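Local atomic coordinates of phosphoenolpyruvate-protein phosphotransferase (Coxiella burnetii, PDB entry 3TRC), a protein that probably transfers the phosphoryl group of phosphoenolpyruvate to a histidine of a partner protein, and is represented here by its GAF domain. Residues A[47-52]-A[70-75]; A[118-123]-A[153-158]; A[111-116]-A[135-140]; A[41-46]-A[130-135]. All blocks are in the same frame, centred on the assembly; numbering follows the deposited sequence.

Contact 1: residues A[47-52]-A[70-75]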
loop_
_atom_site.group_PDB
_atom_site.type_symbol
_atom_site.label_atom_id
_atom_site.label_comp_id
_atom_site.label_asym_id
_atom_site.label_seq_id
_atom_site.Cartn_x
_atom_site.Cartn_y
_atom_site.Cartn_z
ATOM N N ILE A 47 17.344 -7.876 -5.862
ATOM C CA ILE A 47 16.691 -9.052 -5.304
ATOM C C ILE A 47 17.747 -10.042 -4.818
ATOM O O ILE A 47 18.786 -10.218 -5.456
ATOM C CB ILE A 47 15.742 -9.703 -6.329
ATOM C CG1 ILE A 47 14.595 -8.739 -6.656
ATOM C CG2 ILE A 47 15.175 -11.004 -5.786
ATOM C CD1 ILE A 47 13.467 -9.378 -7.445
ATOM N N CYS A 48 17.486 -10.668 -3.671
ATOM C CA CYS A 48 18.417 -11.648 -3.120
ATOM C C CYS A 48 18.521 -12.897 -3.981
ATOM O O CYS A 48 17.508 -13.458 -4.409
ATOM C CB CYS A 48 17.984 -12.063 -1.718
ATOM S SG CYS A 48 18.033 -10.743 -0.522
ATOM N N ASP A 49 19.757 -13.326 -4.218
ATOM C CA ASP A 49 20.052 -14.605 -4.861
ATOM C C ASP A 49 20.714 -15.452 -3.785
ATOM O O ASP A 49 21.933 -15.440 -3.636
ATOM C CB ASP A 49 21.004 -14.392 -6.046
ATOM C CG ASP A 49 21.286 -15.671 -6.819
ATOM O OD1 ASP A 49 20.859 -16.757 -6.372
ATOM O OD2 ASP A 49 21.944 -15.587 -7.877
ATOM N N ASP A 50 19.899 -16.163 -3.009
ATOM C CA ASP A 50 20.394 -16.843 -1.821
ATOM C C ASP A 50 21.423 -17.931 -2.118
ATOM O O ASP A 50 22.339 -18.136 -1.332
ATOM C CB ASP A 50 19.235 -17.384 -0.976
ATOM C CG ASP A 50 18.405 -16.271 -0.347
ATOM O OD1 ASP A 50 18.976 -15.216 -0.016
ATOM O OD2 ASP A 50 17.183 -16.451 -0.177
ATOM N N VAL A 51 21.291 -18.613 -3.253
ATOM C CA VAL A 51 22.253 -19.659 -3.603
ATOM C C VAL A 51 23.689 -19.134 -3.758
ATOM O O VAL A 51 24.646 -19.790 -3.330
ATOM C CB VAL A 51 21.836 -20.432 -4.877
ATOM C CG1 VAL A 51 21.695 -19.491 -6.049
ATOM C CG2 VAL A 51 22.854 -21.521 -5.195
ATOM N N HIS A 52 23.839 -17.958 -4.365
ATOM C CA HIS A 52 25.161 -17.384 -4.598
ATOM C C HIS A 52 25.546 -16.340 -3.548
ATOM O O HIS A 52 26.659 -15.812 -3.576
ATOM C CB HIS A 52 25.236 -16.763 -5.994
ATOM C CG HIS A 52 25.010 -17.746 -7.101
ATOM N ND1 HIS A 52 23.876 -17.741 -7.884
ATOM C CD2 HIS A 52 25.771 -18.773 -7.547
ATOM C CE1 HIS A 52 23.949 -18.720 -8.768
ATOM N NE2 HIS A 52 25.090 -19.361 -8.586
ATOM N N LYS A 70 22.495 -8.159 -14.061
ATOM C CA LYS A 70 23.924 -8.473 -14.111
ATOM C C LYS A 70 24.717 -8.035 -12.871
ATOM O O LYS A 70 25.540 -8.790 -12.360
ATOM C CB LYS A 70 24.550 -7.851 -15.366
ATOM C CG LYS A 70 23.887 -8.274 -16.672
ATOM C CD LYS A 70 24.021 -9.778 -16.886
ATOM C CE LYS A 70 23.307 -10.236 -18.146
ATOM N NZ LYS A 70 23.355 -11.720 -18.293
ATOM N N LEU A 71 24.493 -6.812 -12.406
ATOM C CA LEU A 71 25.236 -6.293 -11.262
ATOM C C LEU A 71 24.943 -7.111 -10.010
ATOM O O LEU A 71 23.792 -7.243 -9.604
ATOM C CB LEU A 71 24.894 -4.825 -11.020
ATOM C CG LEU A 71 25.571 -4.188 -9.805
ATOM C CD1 LEU A 71 27.086 -4.191 -9.959
ATOM C CD2 LEU A 71 25.048 -2.778 -9.599
ATOM N N ARG A 72 25.995 -7.660 -9.410
ATOM C CA ARG A 72 25.864 -8.494 -8.220
ATOM C C ARG A 72 26.726 -7.957 -7.083
ATOM O O ARG A 72 27.890 -7.598 -7.280
ATOM C CB ARG A 72 26.228 -9.949 -8.542
ATOM C CG ARG A 72 25.216 -10.619 -9.452
ATOM C CD ARG A 72 25.684 -11.954 -10.012
ATOM N NE ARG A 72 24.565 -12.618 -10.669
ATOM C CZ ARG A 72 23.694 -13.398 -10.039
ATOM N NH1 ARG A 72 23.836 -13.640 -8.739
ATOM N NH2 ARG A 72 22.691 -13.945 -10.708
ATOM N N LEU A 73 26.140 -7.896 -5.892
ATOM C CA LEU A 73 26.827 -7.388 -4.712
ATOM C C LEU A 73 26.753 -8.456 -3.634
ATOM O O LEU A 73 25.693 -9.024 -3.401
ATOM C CB LEU A 73 26.154 -6.105 -4.222
ATOM C CG LEU A 73 26.094 -4.948 -5.224
ATOM C CD1 LEU A 73 25.280 -3.790 -4.649
ATOM C CD2 LEU A 73 27.492 -4.493 -5.598
ATOM N N LYS A 74 27.873 -8.737 -2.978
ATOM C CA LYS A 74 27.908 -9.813 -1.992
ATOM C C LYS A 74 27.128 -9.480 -0.727
ATOM O O LYS A 74 27.168 -8.346 -0.238
ATOM C CB LYS A 74 29.354 -10.164 -1.629
ATOM C CG LYS A 74 30.155 -10.758 -2.775
ATOM C CD LYS A 74 29.615 -12.119 -3.167
ATOM C CE LYS A 74 30.518 -12.803 -4.181
ATOM N NZ LYS A 74 29.984 -14.135 -4.580
ATOM N N PHE A 75 26.415 -10.470 -0.199
ATOM C CA PHE A 75 25.739 -10.307 1.082
ATOM C C PHE A 75 26.744 -9.796 2.114
ATOM O O PHE A 75 27.880 -10.268 2.174
ATOM C CB PHE A 75 25.159 -11.635 1.588
ATOM C CG PHE A 75 23.923 -12.109 0.854
ATOM C CD1 PHE A 75 23.324 -11.336 -0.125
ATOM C CD2 PHE A 75 23.361 -13.341 1.167
ATOM C CE1 PHE A 75 22.186 -11.784 -0.784
ATOM C CE2 PHE A 75 22.225 -13.796 0.512
ATOM C CZ PHE A 75 21.638 -13.017 -0.470
#
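Asp-49 OD2 is gripped by two side chains, Arg-72 from across the contact and His-52 from its own turn. Arg-72 NH1 stands 2.8 Å from Asp-49 OD2 in a salt bridge with a nearly straight N-H...O line of 163°. It meets the oxygen on its anti side, and the oxygen in turn lies at the edge of the guanidinium, close to its plane. Arg-72 NH2 adds only a weak, bent bond to the same oxygen. His-52 ND1 donates to Asp-49 OD2 at 2.9 Å, coming from above the carboxylate plane, while the oxygen sits in the plane of the imidazole ring. Asp-49 holds CG anti to its backbone N (chi1 -176°), and the Arg-72 chain runs extended from CG to NE. Carboxylate and guanidinium planes are 62° apart.

Further along, Phe-75 points toward strand 42-49 and its turn. Its CZ packs against Cys-48 CB at 4.0 Å, and Cys-48 SG lies obliquely to the ring, 5.1 Å from the Phe-75 centroid. Asp-50 OD1 comes to the ring's edge, 3.5 Å from Phe-75 CZ, the two side chains crossing at about a right angle. The Phe-75 side chain is about 4 Å from the bound sodium ion, whose site includes Tyr-55.

Strand 54-61 lies between the two segments in the sheet, and its Glu-54 forms salt bridges with both Arg-72 and Lys-74. Two acidic groups thus share the arginine, an arrangement likely to steady its positive charge at this exposed edge of the GAF sheet.

Contact 2: residues A[118-123]-A[153-158]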
loop_
_atom_site.group_PDB
_atom_site.type_symbol
_atom_site.label_atom_id
_atom_site.label_comp_id
_atom_site.label_asym_id
_atom_site.label_seq_id
_atom_site.Cartn_x
_atom_site.Cartn_y
_atom_site.Cartn_z
ATOM N N ILE A 118 16.599 0.675 1.844
ATOM C CA ILE A 118 15.459 0.098 2.539
ATOM C C ILE A 118 15.371 -1.407 2.314
ATOM O O ILE A 118 15.341 -1.877 1.176
ATOM C CB ILE A 118 14.158 0.777 2.066
ATOM C CG1 ILE A 118 14.189 2.257 2.440
ATOM C CG2 ILE A 118 12.933 0.090 2.647
ATOM C CD1 ILE A 118 12.909 2.958 2.180
ATOM N N PRO A 119 15.326 -2.177 3.403
ATOM C CA PRO A 119 15.233 -3.626 3.240
ATOM C C PRO A 119 13.838 -4.017 2.782
ATOM O O PRO A 119 12.839 -3.454 3.240
ATOM C CB PRO A 119 15.514 -4.153 4.651
ATOM C CG PRO A 119 15.058 -3.055 5.546
ATOM C CD PRO A 119 15.336 -1.773 4.819
ATOM N N ILE A 120 13.780 -4.959 1.850
ATOM C CA ILE A 120 12.504 -5.475 1.372
ATOM C C ILE A 120 12.289 -6.812 2.049
ATOM O O ILE A 120 12.967 -7.789 1.736
ATOM C CB ILE A 120 12.494 -5.635 -0.157
ATOM C CG1 ILE A 120 12.754 -4.276 -0.830
ATOM C CG2 ILE A 120 11.168 -6.231 -0.617
ATOM C CD1 ILE A 120 12.873 -4.333 -2.351
ATOM N N ILE A 121 11.360 -6.839 3.000
ATOM C CA ILE A 121 11.199 -7.975 3.893
ATOM C C ILE A 121 9.769 -8.491 3.855
ATOM O O ILE A 121 8.815 -7.728 4.015
ATOM C CB ILE A 121 11.546 -7.585 5.351
ATOM C CG1 ILE A 121 12.959 -7.004 5.427
ATOM C CG2 ILE A 121 11.388 -8.785 6.285
ATOM C CD1 ILE A 121 13.288 -6.337 6.748
ATOM N N GLU A 122 9.632 -9.790 3.630
ATOM C CA GLU A 122 8.333 -10.438 3.637
ATOM C C GLU A 122 8.246 -11.321 4.866
ATOM O O GLU A 122 8.941 -12.330 4.959
ATOM C CB GLU A 122 8.143 -11.273 2.373
ATOM C CG GLU A 122 6.920 -12.175 2.400
ATOM C CD GLU A 122 5.619 -11.406 2.277
ATOM O OE1 GLU A 122 5.666 -10.185 2.011
ATOM O OE2 GLU A 122 4.550 -12.028 2.445
ATOM N N GLN A 123 7.400 -10.924 5.811
ATOM C CA GLN A 123 7.218 -11.674 7.050
ATOM C C GLN A 123 8.538 -12.138 7.666
ATOM O O GLN A 123 8.699 -13.314 7.985
ATOM C CB GLN A 123 6.303 -12.875 6.816
ATOM C CG GLN A 123 4.870 -12.499 6.496
ATOM C CD GLN A 123 3.946 -13.699 6.500
ATOM O OE1 GLN A 123 2.836 -13.638 7.023
ATOM N NE2 GLN A 123 4.403 -14.801 5.914
ATOM N N ILE A 153 6.956 -2.660 1.548
ATOM C CA ILE A 153 6.084 -3.729 2.021
ATOM C C ILE A 153 5.312 -4.314 0.843
ATOM O O ILE A 153 5.151 -5.528 0.728
ATOM C CB ILE A 153 5.110 -3.218 3.095
ATOM C CG1 ILE A 153 5.910 -2.682 4.285
ATOM C CG2 ILE A 153 4.159 -4.323 3.528
ATOM C CD1 ILE A 153 5.089 -1.950 5.312
ATOM N N HIS A 154 4.853 -3.435 -0.039
ATOM C CA HIS A 154 4.123 -3.844 -1.232
ATOM C C HIS A 154 5.055 -4.636 -2.147
ATOM O O HIS A 154 4.696 -5.695 -2.653
ATOM C CB HIS A 154 3.590 -2.598 -1.947
ATOM C CG HIS A 154 2.457 -2.858 -2.890
ATOM N ND1 HIS A 154 1.988 -4.125 -3.174
ATOM C CD2 HIS A 154 1.698 -2.007 -3.618
ATOM C CE1 HIS A 154 0.991 -4.040 -4.035
ATOM N NE2 HIS A 154 0.795 -2.764 -4.324
ATOM N N LEU A 155 6.260 -4.113 -2.361
ATOM C CA LEU A 155 7.247 -4.786 -3.198
ATOM C C LEU A 155 7.589 -6.176 -2.671
ATOM O O LEU A 155 7.760 -7.116 -3.448
ATOM C CB LEU A 155 8.512 -3.940 -3.318
ATOM C CG LEU A 155 8.283 -2.551 -3.926
ATOM C CD1 LEU A 155 9.582 -1.772 -3.973
ATOM C CD2 LEU A 155 7.679 -2.672 -5.315
ATOM N N ALA A 156 7.691 -6.307 -1.352
ATOM C CA ALA A 156 7.970 -7.606 -0.742
ATOM C C ALA A 156 6.886 -8.616 -1.100
ATOM O O ALA A 156 7.176 -9.765 -1.455
ATOM C CB ALA A 156 8.100 -7.473 0.774
ATOM N N ALA A 157 5.631 -8.188 -1.013
ATOM C CA ALA A 157 4.513 -9.066 -1.334
ATOM C C ALA A 157 4.545 -9.468 -2.800
ATOM O O ALA A 157 4.290 -10.619 -3.142
ATOM C CB ALA A 157 3.185 -8.391 -0.999
ATOM N N GLU A 158 4.854 -8.514 -3.667
ATOM C CA GLU A 158 4.919 -8.787 -5.098
ATOM C C GLU A 158 6.037 -9.775 -5.440
ATOM O O GLU A 158 5.847 -10.690 -6.238
ATOM C CB GLU A 158 5.062 -7.481 -5.880
ATOM C CG GLU A 158 3.882 -6.525 -5.671
ATOM C CD GLU A 158 2.575 -7.074 -6.228
ATOM O OE1 GLU A 158 2.575 -7.522 -7.389
ATOM O OE2 GLU A 158 1.554 -7.070 -5.506
HETATM O O HOH W 1 4.621 -7.660 2.930
#
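In this GAF domain the long C-terminal helix 142-164 packs on the central antiparallel sheet, and here its segment 153-158 meets the end of strand 114-122. The axes of the short segments 118-122 and 153-158 approach to 6.9 Å at a crossing angle of -51°. Ala-156 makes the close approach: its CB points to the strand and sits 3.3 Å from Ile-121 O and 3.6 Å from Ile-120 CG2. That same methyl of Ile-120 presses on the helix backbone, 3.5 Å from Ala-156 CA, tighter than usual for two carbons. It reaches there because CG2 is anti to the Ile-120 backbone N, and it also touches Leu-155 CB more loosely.

The Glu-122 chain bends at chi2 (72°), which sets CD; Glu-122 OE1 lies 3.6 Å from Ala-157 N. No direct hydrogen bond joins the segments. Instead a water lies 2.9 Å from Glu-122 OE1 and 3.1 Å from Ile-153 O, within donating distance of both.

Strand 125-134 pairs with this strand through Ile-120 and Ile-118. Helix 23-37 packs beside Leu-155, helix 3-19 covers His-154, and Asn-18 of the second subunit packs on Glu-122, Ile-153 and Ala-157.

Contact 3: residues A[111-116]-A[135-140]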
loop_
_atom_site.group_PDB
_atom_site.type_symbol
_atom_site.label_atom_id
_atom_site.label_comp_id
_atom_site.label_asym_id
_atom_site.label_seq_id
_atom_site.Cartn_x
_atom_site.Cartn_y
_atom_site.Cartn_z
ATOM N N ASP A 111 27.814 11.186 -9.463
ATOM C CA ASP A 111 28.290 11.299 -8.088
ATOM C C ASP A 111 27.150 11.574 -7.113
ATOM O O ASP A 111 26.857 12.727 -6.796
ATOM C CB ASP A 111 29.341 12.403 -7.970
ATOM C CG ASP A 111 30.701 11.967 -8.473
ATOM O OD1 ASP A 111 31.113 10.827 -8.161
ATOM O OD2 ASP A 111 31.356 12.763 -9.180
ATOM N N TYR A 112 26.520 10.512 -6.626
ATOM C CA TYR A 112 25.426 10.666 -5.671
ATOM C C TYR A 112 25.946 10.825 -4.254
ATOM O O TYR A 112 27.060 10.405 -3.931
ATOM C CB TYR A 112 24.459 9.482 -5.742
ATOM C CG TYR A 112 23.923 9.244 -7.126
ATOM C CD1 TYR A 112 23.114 10.186 -7.748
ATOM C CD2 TYR A 112 24.232 8.082 -7.820
ATOM C CE1 TYR A 112 22.624 9.976 -9.021
ATOM C CE2 TYR A 112 23.745 7.862 -9.091
ATOM C CZ TYR A 112 22.944 8.810 -9.689
ATOM O OH TYR A 112 22.464 8.587 -10.959
ATOM N N HIS A 113 25.130 11.442 -3.410
ATOM C CA HIS A 113 25.502 11.657 -2.023
ATOM C C HIS A 113 24.387 11.214 -1.091
ATOM O O HIS A 113 24.560 10.264 -0.333
ATOM C CB HIS A 113 25.895 13.118 -1.799
ATOM C CG HIS A 113 27.134 13.513 -2.538
ATOM N ND1 HIS A 113 28.395 13.379 -1.998
ATOM C CD2 HIS A 113 27.311 13.996 -3.791
ATOM C CE1 HIS A 113 29.294 13.783 -2.878
ATOM N NE2 HIS A 113 28.663 14.162 -3.975
ATOM N N GLY A 114 23.240 11.886 -1.159
ATOM C CA GLY A 114 22.084 11.482 -0.376
ATOM C C GLY A 114 21.725 10.040 -0.685
ATOM O O GLY A 114 21.771 9.630 -1.842
ATOM N N PHE A 115 21.360 9.280 0.344
ATOM C CA PHE A 115 21.178 7.829 0.223
ATOM C C PHE A 115 20.061 7.342 1.139
ATOM O O PHE A 115 20.027 7.668 2.326
ATOM C CB PHE A 115 22.491 7.115 0.588
ATOM C CG PHE A 115 22.417 5.606 0.583
ATOM C CD1 PHE A 115 21.981 4.905 1.704
ATOM C CD2 PHE A 115 22.854 4.883 -0.520
ATOM C CE1 PHE A 115 21.942 3.511 1.707
ATOM C CE2 PHE A 115 22.818 3.488 -0.527
ATOM C CZ PHE A 115 22.362 2.803 0.589
ATOM N N LEU A 116 19.136 6.572 0.582
ATOM C CA LEU A 116 18.157 5.871 1.406
ATOM C C LEU A 116 18.106 4.421 0.967
ATOM O O LEU A 116 17.692 4.116 -0.151
ATOM C CB LEU A 116 16.769 6.510 1.285
ATOM C CG LEU A 116 15.640 5.819 2.059
ATOM C CD1 LEU A 116 15.964 5.749 3.546
ATOM C CD2 LEU A 116 14.318 6.552 1.830
ATOM N N LEU A 135 21.773 13.533 -5.947
ATOM C CA LEU A 135 23.007 14.287 -6.090
ATOM C C LEU A 135 23.253 15.216 -4.902
ATOM O O LEU A 135 24.399 15.419 -4.500
ATOM C CB LEU A 135 22.968 15.089 -7.393
ATOM C CG LEU A 135 22.863 14.256 -8.674
ATOM C CD1 LEU A 135 22.416 15.115 -9.849
ATOM C CD2 LEU A 135 24.181 13.553 -8.978
ATOM N N GLU A 136 22.183 15.782 -4.345
ATOM C CA GLU A 136 22.320 16.683 -3.209
ATOM C C GLU A 136 22.818 15.896 -2.011
ATOM O O GLU A 136 22.465 14.725 -1.839
ATOM C CB GLU A 136 20.978 17.337 -2.859
ATOM C CG GLU A 136 20.426 18.268 -3.925
ATOM C CD GLU A 136 20.981 19.674 -3.821
ATOM O OE1 GLU A 136 21.522 20.027 -2.751
ATOM O OE2 GLU A 136 20.876 20.431 -4.810
ATOM N N SER A 137 23.638 16.533 -1.184
ATOM C CA SER A 137 24.090 15.903 0.050
ATOM C C SER A 137 23.053 16.127 1.150
ATOM O O SER A 137 23.323 16.775 2.162
ATOM C CB SER A 137 25.464 16.438 0.470
ATOM O OG SER A 137 26.461 16.055 -0.464
ATOM N N HIS A 138 21.857 15.593 0.926
ATOM C CA HIS A 138 20.751 15.715 1.864
ATOM C C HIS A 138 20.260 14.330 2.190
ATOM O O HIS A 138 20.117 13.499 1.296
ATOM C CB HIS A 138 19.576 16.454 1.220
ATOM C CG HIS A 138 19.842 17.894 0.933
ATOM N ND1 HIS A 138 18.909 18.716 0.337
ATOM C CD2 HIS A 138 20.934 18.663 1.157
ATOM C CE1 HIS A 138 19.416 19.929 0.206
ATOM N NE2 HIS A 138 20.644 19.922 0.692
ATOM N N HIS A 139 19.962 14.073 3.453
ATOM C CA HIS A 139 19.266 12.837 3.754
ATOM C C HIS A 139 17.815 12.959 3.287
ATOM O O HIS A 139 17.394 14.009 2.797
ATOM C CB HIS A 139 19.352 12.493 5.240
ATOM C CG HIS A 139 18.549 13.393 6.121
ATOM N ND1 HIS A 139 19.043 14.576 6.628
ATOM C CD2 HIS A 139 17.286 13.278 6.596
ATOM C CE1 HIS A 139 18.118 15.151 7.376
ATOM N NE2 HIS A 139 17.043 14.385 7.372
ATOM N N PHE A 140 17.063 11.873 3.413
ATOM C CA PHE A 140 15.667 11.867 3.001
ATOM C C PHE A 140 14.754 12.177 4.179
ATOM O O PHE A 140 14.930 11.643 5.273
ATOM C CB PHE A 140 15.306 10.534 2.332
ATOM C CG PHE A 140 15.944 10.356 0.980
ATOM C CD1 PHE A 140 15.215 10.574 -0.179
ATOM C CD2 PHE A 140 17.283 10.001 0.871
ATOM C CE1 PHE A 140 15.804 10.431 -1.425
ATOM C CE2 PHE A 140 17.875 9.847 -0.368
ATOM C CZ PHE A 140 17.136 10.065 -1.518
#
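One backbone hydrogen bond joins the segments, Gly-114 N to Glu-136 O at 3.0 Å, rather bent at 143°, where the chain leaving strand 125-134 doubles back over the start of strand 114-122. Just beyond it Gly-114 CA lies 3.3 Å from His-138 O in a CA-H...O contact. His-113 and Gly-114 together face Gln-134 in a classic beta bulge, and Ser-137 centres an inverse gamma turn.

Leu-116 and Phe-140 meet at the inner end. Phe-140 holds CG anti to its carbonyl carbon (chi1 -70°), and Leu-116 CB lies over one face of the ring, 4.0 Å from the Phe-140 centroid, a CH-pi contact. Phe-115 N sits at the ring's edge, 3.6 Å from Phe-140 CE2. At the outer end Leu-135 CD2 touches Tyr-112 CD1 at 3.7 Å. Leu-135 O lies at the edge of the His-113 imidazole, 3.3 Å from His-113 CD2, and Ser-137 OG stands 3.3 Å from His-113 CB. The ring's ND1 is hydrogen-bonded to Asp-94, which helps fix its rotation.

Between these two segments, then, a single hydrogen bond is joined by apolar contacts at the buried Phe-140 and the exposed Leu-135, while the loop makes further hydrogen bonds to Asn-91 and Gln-134.

Contact 4: residues A[41-46]-A[130-135]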
loop_
_atom_site.group_PDB
_atom_site.type_symbol
_atom_site.label_atom_id
_atom_site.label_comp_id
_atom_site.label_asym_id
_atom_site.label_seq_id
_atom_site.Cartn_x
_atom_site.Cartn_y
_atom_site.Cartn_z
ATOM N N ASP A 41 17.281 11.216 -7.863
ATOM C CA ASP A 41 18.059 11.132 -9.100
ATOM C C ASP A 41 18.361 9.714 -9.565
ATOM O O ASP A 41 18.581 9.487 -10.754
ATOM C CB ASP A 41 19.337 11.953 -8.982
ATOM C CG ASP A 41 19.054 13.385 -8.610
ATOM O OD1 ASP A 41 18.264 14.041 -9.327
ATOM O OD2 ASP A 41 19.579 13.841 -7.580
ATOM N N ALA A 42 18.350 8.762 -8.637
ATOM C CA ALA A 42 18.484 7.361 -9.001
ATOM C C ALA A 42 17.698 6.479 -8.043
ATOM O O ALA A 42 17.533 6.803 -6.870
ATOM C CB ALA A 42 19.961 6.944 -9.038
ATOM N N CYS A 43 17.172 5.378 -8.559
ATOM C CA CYS A 43 16.495 4.407 -7.722
ATOM C C CYS A 43 16.753 3.039 -8.315
ATOM O O CYS A 43 16.599 2.840 -9.517
ATOM C CB CYS A 43 14.995 4.692 -7.641
ATOM S SG CYS A 43 14.100 3.568 -6.558
ATOM N N SER A 44 17.168 2.110 -7.464
ATOM C CA SER A 44 17.509 0.759 -7.890
ATOM C C SER A 44 16.858 -0.265 -6.978
ATOM O O SER A 44 16.656 -0.013 -5.790
ATOM C CB SER A 44 19.032 0.562 -7.880
ATOM O OG SER A 44 19.662 1.509 -8.735
ATOM N N LEU A 45 16.535 -1.422 -7.542
ATOM C CA LEU A 45 15.918 -2.492 -6.775
ATOM C C LEU A 45 16.740 -3.755 -6.975
ATOM O O LEU A 45 16.997 -4.162 -8.106
ATOM C CB LEU A 45 14.468 -2.695 -7.228
ATOM C CG LEU A 45 13.567 -3.501 -6.289
ATOM C CD1 LEU A 45 12.106 -3.144 -6.514
ATOM C CD2 LEU A 45 13.802 -4.992 -6.460
ATOM N N PHE A 46 17.181 -4.339 -5.865
ATOM C CA PHE A 46 17.986 -5.550 -5.886
ATOM C C PHE A 46 17.162 -6.682 -5.316
ATOM O O PHE A 46 16.381 -6.482 -4.384
ATOM C CB PHE A 46 19.235 -5.384 -5.015
ATOM C CG PHE A 46 20.235 -4.400 -5.555
ATOM C CD1 PHE A 46 20.124 -3.051 -5.276
ATOM C CD2 PHE A 46 21.305 -4.837 -6.326
ATOM C CE1 PHE A 46 21.058 -2.143 -5.764
ATOM C CE2 PHE A 46 22.235 -3.941 -6.824
ATOM C CZ PHE A 46 22.120 -2.598 -6.542
ATOM N N LEU A 130 15.813 -1.858 -1.648
ATOM C CA LEU A 130 15.452 -0.702 -2.462
ATOM C C LEU A 130 16.423 0.428 -2.137
ATOM O O LEU A 130 16.611 0.773 -0.974
ATOM C CB LEU A 130 14.011 -0.279 -2.157
ATOM C CG LEU A 130 13.475 0.991 -2.822
ATOM C CD1 LEU A 130 13.302 0.748 -4.308
ATOM C CD2 LEU A 130 12.148 1.416 -2.190
ATOM N N VAL A 131 17.053 0.992 -3.165
ATOM C CA VAL A 131 18.088 2.001 -2.958
ATOM C C VAL A 131 17.726 3.278 -3.700
ATOM O O VAL A 131 17.589 3.271 -4.922
ATOM C CB VAL A 131 19.476 1.534 -3.440
ATOM C CG1 VAL A 131 20.505 2.655 -3.251
ATOM C CG2 VAL A 131 19.920 0.277 -2.702
ATOM N N ILE A 132 17.588 4.369 -2.952
ATOM C CA ILE A 132 17.237 5.660 -3.526
ATOM C C ILE A 132 18.409 6.622 -3.313
ATOM O O ILE A 132 18.962 6.700 -2.225
ATOM C CB ILE A 132 15.951 6.239 -2.884
ATOM C CG1 ILE A 132 14.803 5.220 -2.929
ATOM C CG2 ILE A 132 15.535 7.517 -3.594
ATOM C CD1 ILE A 132 14.671 4.381 -1.662
ATOM N N GLN A 133 18.804 7.330 -4.363
ATOM C CA GLN A 133 19.970 8.201 -4.271
ATOM C C GLN A 133 19.681 9.557 -4.880
ATOM O O GLN A 133 18.817 9.692 -5.739
ATOM C CB GLN A 133 21.168 7.564 -4.978
ATOM C CG GLN A 133 21.474 6.142 -4.502
ATOM C CD GLN A 133 22.630 5.506 -5.256
ATOM O OE1 GLN A 133 22.430 4.775 -6.233
ATOM N NE2 GLN A 133 23.849 5.781 -4.805
ATOM N N GLN A 134 20.396 10.572 -4.414
ATOM C CA GLN A 134 20.281 11.888 -5.020
ATOM C C GLN A 134 21.630 12.585 -5.032
ATOM O O GLN A 134 22.519 12.258 -4.247
ATOM C CB GLN A 134 19.215 12.741 -4.322
ATOM C CG GLN A 134 19.393 12.885 -2.829
ATOM C CD GLN A 134 18.126 13.375 -2.147
ATOM O OE1 GLN A 134 17.095 13.572 -2.792
ATOM N NE2 GLN A 134 18.203 13.577 -0.840
ATOM N N LEU A 135 21.773 13.533 -5.947
ATOM C CA LEU A 135 23.007 14.287 -6.090
ATOM C C LEU A 135 23.253 15.216 -4.902
ATOM O O LEU A 135 24.399 15.419 -4.500
ATOM C CB LEU A 135 22.968 15.089 -7.393
ATOM C CG LEU A 135 22.863 14.256 -8.674
ATOM C CD1 LEU A 135 22.416 15.115 -9.849
ATOM C CD2 LEU A 135 24.181 13.553 -8.978
HETATM O O HOH W 2 19.993 3.639 -6.992
#
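Asp-41, which meets Leu-135, carries CG anti to its own carbonyl carbon (chi1 -55°), while Val-131 holds CG1 anti to its backbone N (chi1 178°) and CG2 beside that N. Asp-41 OD2 accepts from Leu-135 N through its anti lone pair at 2.8 Å, an almost straight bond of 171°. Val-131 CG2 meets Phe-46 CE1 at 4.1 Å.

Between the strands, Ser-44 and Val-131 form a hydrogen-bonded pair whose two N-to-O distances are both 2.8 Å. Ala-42 and Gln-133 form the next, with Gln-133 N 2.9 Å from Ala-42 O. Gln-133 O takes two donors, Asp-41 N in its carbonyl plane and Ala-42 N from above it, so both residues face Gln-133 in a classic beta bulge. On the face bearing Ser-44, a water accepts from Ser-44 OG at 2.8 Å and donates to Gln-133 OE1 and Val-131 O; Ser-44 OG is also hydrogen-bonded to Thr-60.

Cys-43, modelled in two conformers, faces helix 23-37, which carries Cys-35, its partner in a disulfide seen in this protein. The pair is the central one of this GAF domain's antiparallel sheet, where 42-49 lies between 54-61 and 125-134, with helices packed on the Cys-43 face.

How the contacts relate
Contact 4 is the buried centre, pairing strands 42-49 and 125-134 by regular backbone bonds, whereas contact 1 lies on the surface and depends on a charged cluster and one ring. They share strand 42-49 and touch where Phe-46 packs on Leu-71 and Leu-73. Contacts 2 and 3 both use strand 114-122, at its two ends and on opposite sides of the chain's centre, about 23 Å apart between centres. Contact 2 packs a helix on the sheet through Ile-120 and an alanine, plus a water; contact 3 sets the loop after strand 125-134 against the start of strand 114-122. Strand 125-134 links contacts 2, 3 and 4, and Leu-135 belongs to both 3 and 4.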